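Long-range contact in Zgc:56074 (Danio rerio, PDB 3E9D), which probably hydrolyses fructose-2,6-bisphosphate, and also fructose-1,6-bisphosphate, through a phosphohistidine intermediate, thereby restraining glycolysis: residues Leu49-Ala62 with Asn173-Ala185. Numbering follows the deposited sequence.
With PO4 (phosphate ion), chain C.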
ATOM      1  N   LEU A  49       4.927  15.527  -6.177  1.00 21.11           N
ATOM      2  CA  LEU A  49       4.643  14.405  -7.090  1.00 21.08           C
ATOM      3  C   LEU A  49       3.283  14.575  -7.720  1.00 20.73           C
ATOM      4  O   LEU A  49       2.331  14.958  -7.050  1.00 20.47           O
ATOM      5  CB  LEU A  49       4.699  13.058  -6.356  1.00 20.91           C
ATOM      6  CG  LEU A  49       6.083  12.721  -5.797  1.00 22.52           C
ATOM      7  CD1 LEU A  49       6.024  11.619  -4.719  1.00 21.94           C
ATOM      8  CD2 LEU A  49       7.048  12.355  -6.930  1.00 23.09           C
ATOM      9  N   HIS A  50       3.186  14.284  -9.014  1.00 21.07           N
ATOM     10  CA  HIS A  50       1.881  14.203  -9.661  1.00 20.93           C
ATOM     11  C   HIS A  50       1.360  12.770  -9.593  1.00 20.50           C
ATOM     12  O   HIS A  50       1.887  11.857 -10.243  1.00 20.83           O
ATOM     13  CB  HIS A  50       1.957  14.699 -11.107  1.00 21.68           C
ATOM     14  CG  HIS A  50       0.645  14.686 -11.831  1.00 23.20           C
ATOM     15  ND1 HIS A  50       0.555  14.526 -13.198  1.00 25.31           N
ATOM     16  CD2 HIS A  50      -0.628  14.804 -11.382  1.00 25.93           C
ATOM     17  CE1 HIS A  50      -0.716  14.548 -13.562  1.00 26.42           C
ATOM     18  NE2 HIS A  50      -1.456  14.717 -12.479  1.00 26.98           N
ATOM     19  N   PHE A  51       0.337  12.567  -8.776  1.00 19.82           N
ATOM     20  CA  PHE A  51      -0.379  11.303  -8.776  1.00 19.41           C
ATOM     21  C   PHE A  51      -1.483  11.373  -9.816  1.00 19.47           C
ATOM     22  O   PHE A  51      -2.424  12.129  -9.663  1.00 19.17           O
ATOM     23  CB  PHE A  51      -0.923  10.997  -7.380  1.00 19.50           C
ATOM     24  CG  PHE A  51       0.149  10.904  -6.327  1.00 18.73           C
ATOM     25  CD1 PHE A  51       1.080   9.859  -6.354  1.00 18.65           C
ATOM     26  CD2 PHE A  51       0.241  11.864  -5.315  1.00 19.82           C
ATOM     27  CE1 PHE A  51       2.077   9.757  -5.380  1.00 18.83           C
ATOM     28  CE2 PHE A  51       1.241  11.782  -4.323  1.00 18.33           C
ATOM     29  CZ  PHE A  51       2.159  10.726  -4.354  1.00 18.98           C
ATOM     30  N   THR A  52      -1.326  10.606 -10.899  1.00 19.58           N
ATOM     31  CA  THR A  52      -2.327  10.528 -11.972  1.00 19.07           C
ATOM     32  C   THR A  52      -3.530   9.724 -11.532  1.00 18.96           C
ATOM     33  O   THR A  52      -4.616   9.847 -12.093  1.00 19.05           O
ATOM     34  CB  THR A  52      -1.729   9.860 -13.237  1.00 20.00           C
ATOM     35  OG1 THR A  52      -1.141   8.598 -12.875  1.00 19.24           O
ATOM     36  CG2 THR A  52      -0.639  10.752 -13.869  1.00 19.55           C
ATOM     37  N   ASN A  53      -3.355   8.886 -10.525  1.00 18.78           N
ATOM     38  CA  ASN A  53      -4.431   8.015 -10.086  1.00 18.56           C
ATOM     39  C   ASN A  53      -4.332   7.826  -8.594  1.00 18.77           C
ATOM     40  O   ASN A  53      -3.226   7.725  -8.066  1.00 18.25           O
ATOM     41  CB  ASN A  53      -4.296   6.644 -10.754  1.00 19.28           C
ATOM     42  CG  ASN A  53      -4.337   6.726 -12.269  1.00 19.51           C
ATOM     43  OD1 ASN A  53      -3.310   6.942 -12.922  1.00 21.03           O
ATOM     44  ND2 ASN A  53      -5.528   6.582 -12.831  1.00 21.29           N
ATOM     45  N   VAL A  54      -5.477   7.776  -7.912  1.00 18.45           N
ATOM     46  CA  VAL A  54      -5.480   7.597  -6.462  1.00 18.64           C
ATOM     47  C   VAL A  54      -6.547   6.558  -6.043  1.00 19.05           C
ATOM     48  O   VAL A  54      -7.722   6.666  -6.424  1.00 18.75           O
ATOM     49  CB  VAL A  54      -5.737   8.917  -5.708  1.00 18.48           C
ATOM     50  CG1 VAL A  54      -5.785   8.661  -4.187  1.00 19.05           C
ATOM     51  CG2 VAL A  54      -4.687   9.975  -6.035  1.00 18.12           C
ATOM     52  N   PHE A  55      -6.129   5.591  -5.232  1.00 18.88           N
ATOM     53  CA  PHE A  55      -6.982   4.493  -4.779  1.00 19.42           C
ATOM     54  C   PHE A  55      -6.900   4.414  -3.263  1.00 19.56           C
ATOM     55  O   PHE A  55      -5.803   4.454  -2.682  1.00 19.68           O
ATOM     56  CB  PHE A  55      -6.544   3.169  -5.415  1.00 19.33           C
ATOM     57  CG  PHE A  55      -6.438   3.244  -6.913  1.00 21.08           C
ATOM     58  CD1 PHE A  55      -7.576   3.169  -7.694  1.00 23.43           C
ATOM     59  CD2 PHE A  55      -5.208   3.470  -7.529  1.00 20.97           C
ATOM     60  CE1 PHE A  55      -7.500   3.291  -9.085  1.00 25.58           C
ATOM     61  CE2 PHE A  55      -5.116   3.591  -8.929  1.00 23.57           C
ATOM     62  CZ  PHE A  55      -6.266   3.500  -9.703  1.00 22.24           C
ATOM     63  N   VAL A  56      -8.054   4.311  -2.618  1.00 19.11           N
ATOM     64  CA  VAL A  56      -8.096   4.294  -1.160  1.00 19.35           C
ATOM     65  C   VAL A  56      -9.081   3.244  -0.717  1.00 19.90           C
ATOM     66  O   VAL A  56     -10.086   3.004  -1.399  1.00 19.81           O
ATOM     67  CB  VAL A  56      -8.585   5.664  -0.600  1.00 19.78           C
ATOM     68  CG1 VAL A  56      -8.270   5.770   0.882  1.00 18.72           C
ATOM     69  CG2 VAL A  56      -7.926   6.825  -1.359  1.00 22.91           C
ATOM     70  N   SER A  57      -8.845   2.651   0.449  1.00 20.63           N
ATOM     71  CA  SER A  57      -9.871   1.784   1.017  1.00 21.65           C
ATOM     72  C   SER A  57     -11.136   2.600   1.370  1.00 22.35           C
ATOM     73  O   SER A  57     -11.103   3.839   1.426  1.00 22.27           O
ATOM     74  CB  SER A  57      -9.339   1.008   2.217  1.00 21.99           C
ATOM     75  OG  SER A  57      -9.625   1.637   3.441  1.00 21.04           O
ATOM     76  N   ASN A  58     -12.237   1.879   1.559  1.00 21.92           N
ATOM     77  CA  ASN A  58     -13.524   2.427   1.962  1.00 22.58           C
ATOM     78  C   ASN A  58     -13.564   2.903   3.431  1.00 21.86           C
ATOM     79  O   ASN A  58     -14.581   3.426   3.868  1.00 22.95           O
ATOM     80  CB  ASN A  58     -14.593   1.315   1.781  1.00 22.86           C
ATOM     81  CG  ASN A  58     -14.271   0.075   2.609  1.00 24.34           C
ATOM     82  OD1 ASN A  58     -13.220  -0.529   2.437  1.00 27.56           O
ATOM     83  ND2 ASN A  58     -15.164  -0.296   3.529  1.00 29.99           N
ATOM     84  N   LEU A  59     -12.488   2.694   4.197  1.00 20.73           N
ATOM     85  CA  LEU A  59     -12.488   2.974   5.647  1.00 20.29           C
ATOM     86  C   LEU A  59     -12.070   4.421   5.945  1.00 19.72           C
ATOM     87  O   LEU A  59     -11.160   4.938   5.318  1.00 18.04           O
ATOM     88  CB  LEU A  59     -11.599   1.965   6.407  1.00 20.05           C
ATOM     89  CG  LEU A  59     -12.061   0.493   6.274  1.00 20.91           C
ATOM     90  CD1 LEU A  59     -11.007  -0.494   6.816  1.00 19.18           C
ATOM     91  CD2 LEU A  59     -13.402   0.304   6.960  1.00 21.90           C
ATOM     92  N   GLN A  60     -12.783   5.059   6.876  1.00 19.62           N
ATOM     93  CA  GLN A  60     -12.641   6.493   7.142  1.00 19.65           C
ATOM     94  C   GLN A  60     -11.186   6.909   7.408  1.00 19.14           C
ATOM     95  O   GLN A  60     -10.722   7.910   6.853  1.00 19.45           O
ATOM     96  CB  GLN A  60     -13.541   6.921   8.312  1.00 20.06           C
ATOM     97  CG  GLN A  60     -13.355   8.380   8.701  1.00 23.76           C
ATOM     98  CD  GLN A  60     -14.261   8.854   9.825  1.00 27.50           C
ATOM     99  OE1 GLN A  60     -14.680   8.080  10.699  1.00 30.28           O
ATOM    100  NE2 GLN A  60     -14.557  10.148   9.816  1.00 28.27           N
ATOM    101  N   ARG A  61     -10.472   6.143   8.238  1.00 18.34           N
ATOM    102  CA  ARG A  61      -9.086   6.497   8.597  1.00 17.86           C
ATOM    103  C   ARG A  61      -8.189   6.631   7.359  1.00 17.96           C
ATOM    104  O   ARG A  61      -7.300   7.483   7.323  1.00 16.91           O
ATOM    105  CB  ARG A  61      -8.484   5.518   9.630  1.00 17.38           C
ATOM    106  CG  ARG A  61      -8.453   4.028   9.217  1.00 16.18           C
ATOM    107  CD  ARG A  61      -8.348   3.148  10.474  1.00 16.61           C
ATOM    108  NE  ARG A  61      -8.202   1.714  10.197  1.00 20.54           N
ATOM    109  CZ  ARG A  61      -9.221   0.856  10.105  1.00 21.25           C
ATOM    110  NH1 ARG A  61     -10.467   1.288  10.251  1.00 18.84           N
ATOM    111  NH2 ARG A  61      -8.993  -0.437   9.883  1.00 20.87           N
ATOM    112  N   ALA A  62      -8.439   5.785   6.357  1.00 17.91           N
ATOM    113  CA  ALA A  62      -7.683   5.780   5.098  1.00 18.30           C
ATOM    114  C   ALA A  62      -8.139   6.909   4.162  1.00 18.90           C
ATOM    115  O   ALA A  62      -7.307   7.656   3.586  1.00 18.18           O
ATOM    116  CB  ALA A  62      -7.822   4.393   4.401  1.00 18.77           C
ATOM    117  N   ASN A 173      11.715   9.692 -13.839  1.00 29.11           N
ATOM    118  CA  ASN A 173      11.192   9.722 -15.206  1.00 29.45           C
ATOM    119  C   ASN A 173      10.033   8.740 -15.411  1.00 28.11           C
ATOM    120  O   ASN A 173       9.901   8.103 -16.450  1.00 27.82           O
ATOM    121  CB  ASN A 173      12.336   9.528 -16.208  1.00 30.43           C
ATOM    122  CG  ASN A 173      13.434  10.581 -16.029  1.00 34.23           C
ATOM    123  OD1 ASN A 173      13.229  11.771 -16.316  1.00 38.84           O
ATOM    124  ND2 ASN A 173      14.590  10.155 -15.507  1.00 39.16           N
ATOM    125  N   VAL A 174       9.183   8.624 -14.394  1.00 26.92           N
ATOM    126  CA  VAL A 174       7.997   7.777 -14.489  1.00 24.85           C
ATOM    127  C   VAL A 174       6.776   8.680 -14.257  1.00 24.19           C
ATOM    128  O   VAL A 174       6.352   8.868 -13.123  1.00 24.58           O
ATOM    129  CB  VAL A 174       8.068   6.593 -13.490  1.00 25.10           C
ATOM    130  CG1 VAL A 174       6.864   5.664 -13.640  1.00 23.74           C
ATOM    131  CG2 VAL A 174       9.378   5.803 -13.675  1.00 24.09           C
ATOM    132  N   PRO A 175       6.239   9.283 -15.333  1.00 23.35           N
ATOM    133  CA  PRO A 175       5.131  10.231 -15.177  1.00 22.64           C
ATOM    134  C   PRO A 175       3.814   9.590 -14.723  1.00 22.08           C
ATOM    135  O   PRO A 175       3.022  10.249 -14.044  1.00 22.34           O
ATOM    136  CB  PRO A 175       4.975  10.843 -16.585  1.00 23.16           C
ATOM    137  CG  PRO A 175       5.629   9.870 -17.529  1.00 22.60           C
ATOM    138  CD  PRO A 175       6.725   9.209 -16.729  1.00 23.52           C
ATOM    139  N   VAL A 176       3.576   8.326 -15.070  1.00 20.97           N
ATOM    140  CA  VAL A 176       2.354   7.650 -14.635  1.00 19.74           C
ATOM    141  C   VAL A 176       2.555   7.108 -13.209  1.00 19.07           C
ATOM    142  O   VAL A 176       3.473   6.336 -12.945  1.00 19.06           O
ATOM    143  CB  VAL A 176       1.904   6.539 -15.631  1.00 19.58           C
ATOM    144  CG1 VAL A 176       0.625   5.874 -15.134  1.00 18.31           C
ATOM    145  CG2 VAL A 176       1.663   7.134 -17.026  1.00 19.59           C
ATOM    146  N   HIS A 177       1.724   7.550 -12.277  1.00 18.27           N
ATOM    147  CA  HIS A 177       2.039   7.351 -10.856  1.00 17.16           C
ATOM    148  C   HIS A 177       0.769   7.261 -10.036  1.00 17.66           C
ATOM    149  O   HIS A 177       0.027   8.254  -9.912  1.00 17.05           O
ATOM    150  CB  HIS A 177       2.903   8.507 -10.342  1.00 17.22           C
ATOM    151  CG  HIS A 177       3.615   8.214  -9.051  1.00 15.44           C
ATOM    152  ND1 HIS A 177       4.849   8.744  -8.754  1.00 17.19           N
ATOM    153  CD2 HIS A 177       3.267   7.454  -7.982  1.00 17.07           C
ATOM    154  CE1 HIS A 177       5.241   8.319  -7.563  1.00 18.61           C
ATOM    155  NE2 HIS A 177       4.299   7.532  -7.073  1.00 17.21           N
ATOM    156  N   ALA A 178       0.516   6.068  -9.494  1.00 17.47           N
ATOM    157  CA  ALA A 178      -0.663   5.818  -8.673  1.00 17.29           C
ATOM    158  C   ALA A 178      -0.331   5.936  -7.190  1.00 17.71           C
ATOM    159  O   ALA A 178       0.760   5.546  -6.762  1.00 17.32           O
ATOM    160  CB  ALA A 178      -1.236   4.434  -8.974  1.00 17.53           C
ATOM    161  N   LEU A 179      -1.277   6.473  -6.417  1.00 17.98           N
ATOM    162  CA  LEU A 179      -1.192   6.486  -4.953  1.00 18.24           C
ATOM    163  C   LEU A 179      -2.191   5.491  -4.401  1.00 18.65           C
ATOM    164  O   LEU A 179      -3.325   5.433  -4.863  1.00 19.11           O
ATOM    165  CB  LEU A 179      -1.503   7.886  -4.411  1.00 18.48           C
ATOM    166  CG  LEU A 179      -1.592   8.086  -2.889  1.00 18.28           C
ATOM    167  CD1 LEU A 179      -0.203   7.832  -2.266  1.00 18.48           C
ATOM    168  CD2 LEU A 179      -2.074   9.532  -2.581  1.00 17.49           C
ATOM    169  N   MET A 180      -1.771   4.694  -3.424  1.00 19.29           N
ATOM    170  CA  MET A 180      -2.640   3.705  -2.810  1.00 19.73           C
ATOM    171  C   MET A 180      -2.577   3.986  -1.315  1.00 18.98           C
ATOM    172  O   MET A 180      -1.491   4.043  -0.749  1.00 19.14           O
ATOM    173  CB  MET A 180      -2.152   2.280  -3.149  1.00 19.79           C
ATOM    174  CG  MET A 180      -2.808   1.132  -2.355  1.00 23.55           C
ATOM    175  SD  MET A 180      -1.988  -0.485  -2.679  1.00 28.62           S
ATOM    176  CE  MET A 180      -2.163  -1.213  -1.057  1.00 27.89           C
ATOM    177  N   VAL A 181      -3.736   4.164  -0.676  1.00 18.25           N
ATOM    178  CA  VAL A 181      -3.774   4.417   0.774  1.00 17.67           C
ATOM    179  C   VAL A 181      -4.569   3.292   1.433  1.00 17.67           C
ATOM    180  O   VAL A 181      -5.721   3.059   1.080  1.00 17.05           O
ATOM    181  CB  VAL A 181      -4.311   5.839   1.126  1.00 17.46           C
ATOM    182  CG1 VAL A 181      -4.264   6.087   2.651  1.00 17.03           C
ATOM    183  CG2 VAL A 181      -3.456   6.908   0.420  1.00 18.22           C
ATOM    184  N   SER A 182      -3.938   2.602   2.378  1.00 17.48           N
ATOM    185  CA  SER A 182      -4.479   1.370   2.927  1.00 18.21           C
ATOM    186  C   SER A 182      -4.056   1.143   4.396  1.00 18.53           C
ATOM    187  O   SER A 182      -3.879   2.097   5.170  1.00 18.65           O
ATOM    188  CB  SER A 182      -4.083   0.174   2.017  1.00 18.20           C
ATOM    189  OG  SER A 182      -4.754  -1.036   2.377  1.00 18.37           O
ATOM    190  N   HIS A 183      -3.903  -0.125   4.762  1.00 18.31           N
ATOM    191  CA  HIS A 183      -3.834  -0.532   6.149  1.00 18.84           C
ATOM    192  C   HIS A 183      -2.645  -1.473   6.386  1.00 18.84           C
ATOM    193  O   HIS A 183      -2.189  -2.136   5.455  1.00 19.06           O
ATOM    194  CB  HIS A 183      -5.144  -1.216   6.522  1.00 18.80           C
ATOM    195  CG  HIS A 183      -6.341  -0.363   6.270  1.00 18.59           C
ATOM    196  ND1 HIS A 183      -6.858   0.482   7.225  1.00 18.18           N
ATOM    197  CD2 HIS A 183      -7.096  -0.189   5.160  1.00 17.22           C
ATOM    198  CE1 HIS A 183      -7.889   1.134   6.717  1.00 18.45           C
ATOM    199  NE2 HIS A 183      -8.055   0.741   5.465  1.00 18.95           N
ATOM    200  N   GLY A 184      -2.181  -1.533   7.633  1.00 18.04           N
ATOM    201  CA  GLY A 184      -0.921  -2.171   7.967  1.00 18.87           C
ATOM    202  C   GLY A 184      -0.843  -3.645   7.625  1.00 19.18           C
ATOM    203  O   GLY A 184       0.089  -4.072   6.952  1.00 19.96           O
ATOM    204  N   ALA A 185      -1.813  -4.425   8.088  1.00 18.97           N
ATOM    205  CA  ALA A 185      -1.786  -5.861   7.834  1.00 19.00           C
ATOM    206  C   ALA A 185      -1.945  -6.139   6.343  1.00 18.72           C
ATOM    207  O   ALA A 185      -1.185  -6.923   5.773  1.00 18.17           O
ATOM    208  CB  ALA A 185      -2.828  -6.601   8.662  1.00 18.79           C
TER
HETATM  209  P   PO4 C 266      -4.785  -0.547  10.517  1.00 27.55           P
HETATM  210  O1  PO4 C 266      -6.123  -0.250   9.888  1.00 25.93           O
HETATM  211  O2  PO4 C 266      -3.627  -0.221   9.603  1.00 24.64           O
HETATM  212  O3  PO4 C 266      -4.600   0.272  11.773  1.00 28.72           O
HETATM  213  O4  PO4 C 266      -4.722  -2.004  10.925  1.00 27.85           O
HETATM  214  O   HOH W   1       3.941  11.670 -11.997  1.00 21.76           O
HETATM  215  O   HOH W   2       2.333  12.951 -14.731  1.00 35.42           O
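H183 and S57 meet at the C-terminal ends of two neighbouring strands, where H183 NE2 and S57 OG lie 2.7 Å apart in a hydrogen bond. S57 OG also accepts from the backbone N of L59, closing an ST turn. The imidazole is tightly packed: L59 CD1 comes within 3.5 Å of NE2, A62 CB presses from the helix that follows, and CE1 lies over one face of the R61 guanidinium, the two planes 67° apart. With CG anti to its carbonyl carbon, the H183 ring reaches in between S57 and the phosphate, ND1 donating to phosphate O1, which also takes NE and NH2 of R61 at the guanidinium edge; three donors thus grip one oxygen, while G184 N holds O2 almost straight (174°). R61 NH2 also reaches the carbonyl of G24. R10 and N17 also hydrogen-bond the phosphate, and H183, the inferred transition-state stabiliser, sits beside H11, which carries the phosphoryl group in the intermediate, and E89, the presumed proton donor or acceptor. Behind this pocket, 53-56 and 177-182 run parallel as central strands of the histidine phosphatase sheet, F55 N and O hydrogen-bonded to L179 O and V181 N. On one face V54 and V56 lie alongside L179 and V181, covered by helix 60-71; on the other, F55 meets A178 CB with its ring edge beneath helix 125-146. Further along, the edge of F51 points at the face of H177 (planes at 86°), and L179 CB lies over one F51 face; H177 NE2 is hydrogen-bonded to T7 OG1. The opposite end is looser and wetter. T52 OG1 accepts from H177 N (3.1 Å) and donates to N53 OD1; a valine here would probably leave H177 N without this acceptor and N53 OD1 without this donor. Beyond it, exposed H50 and P175 are linked through water, one molecule joining H50 ND1 to P175 O.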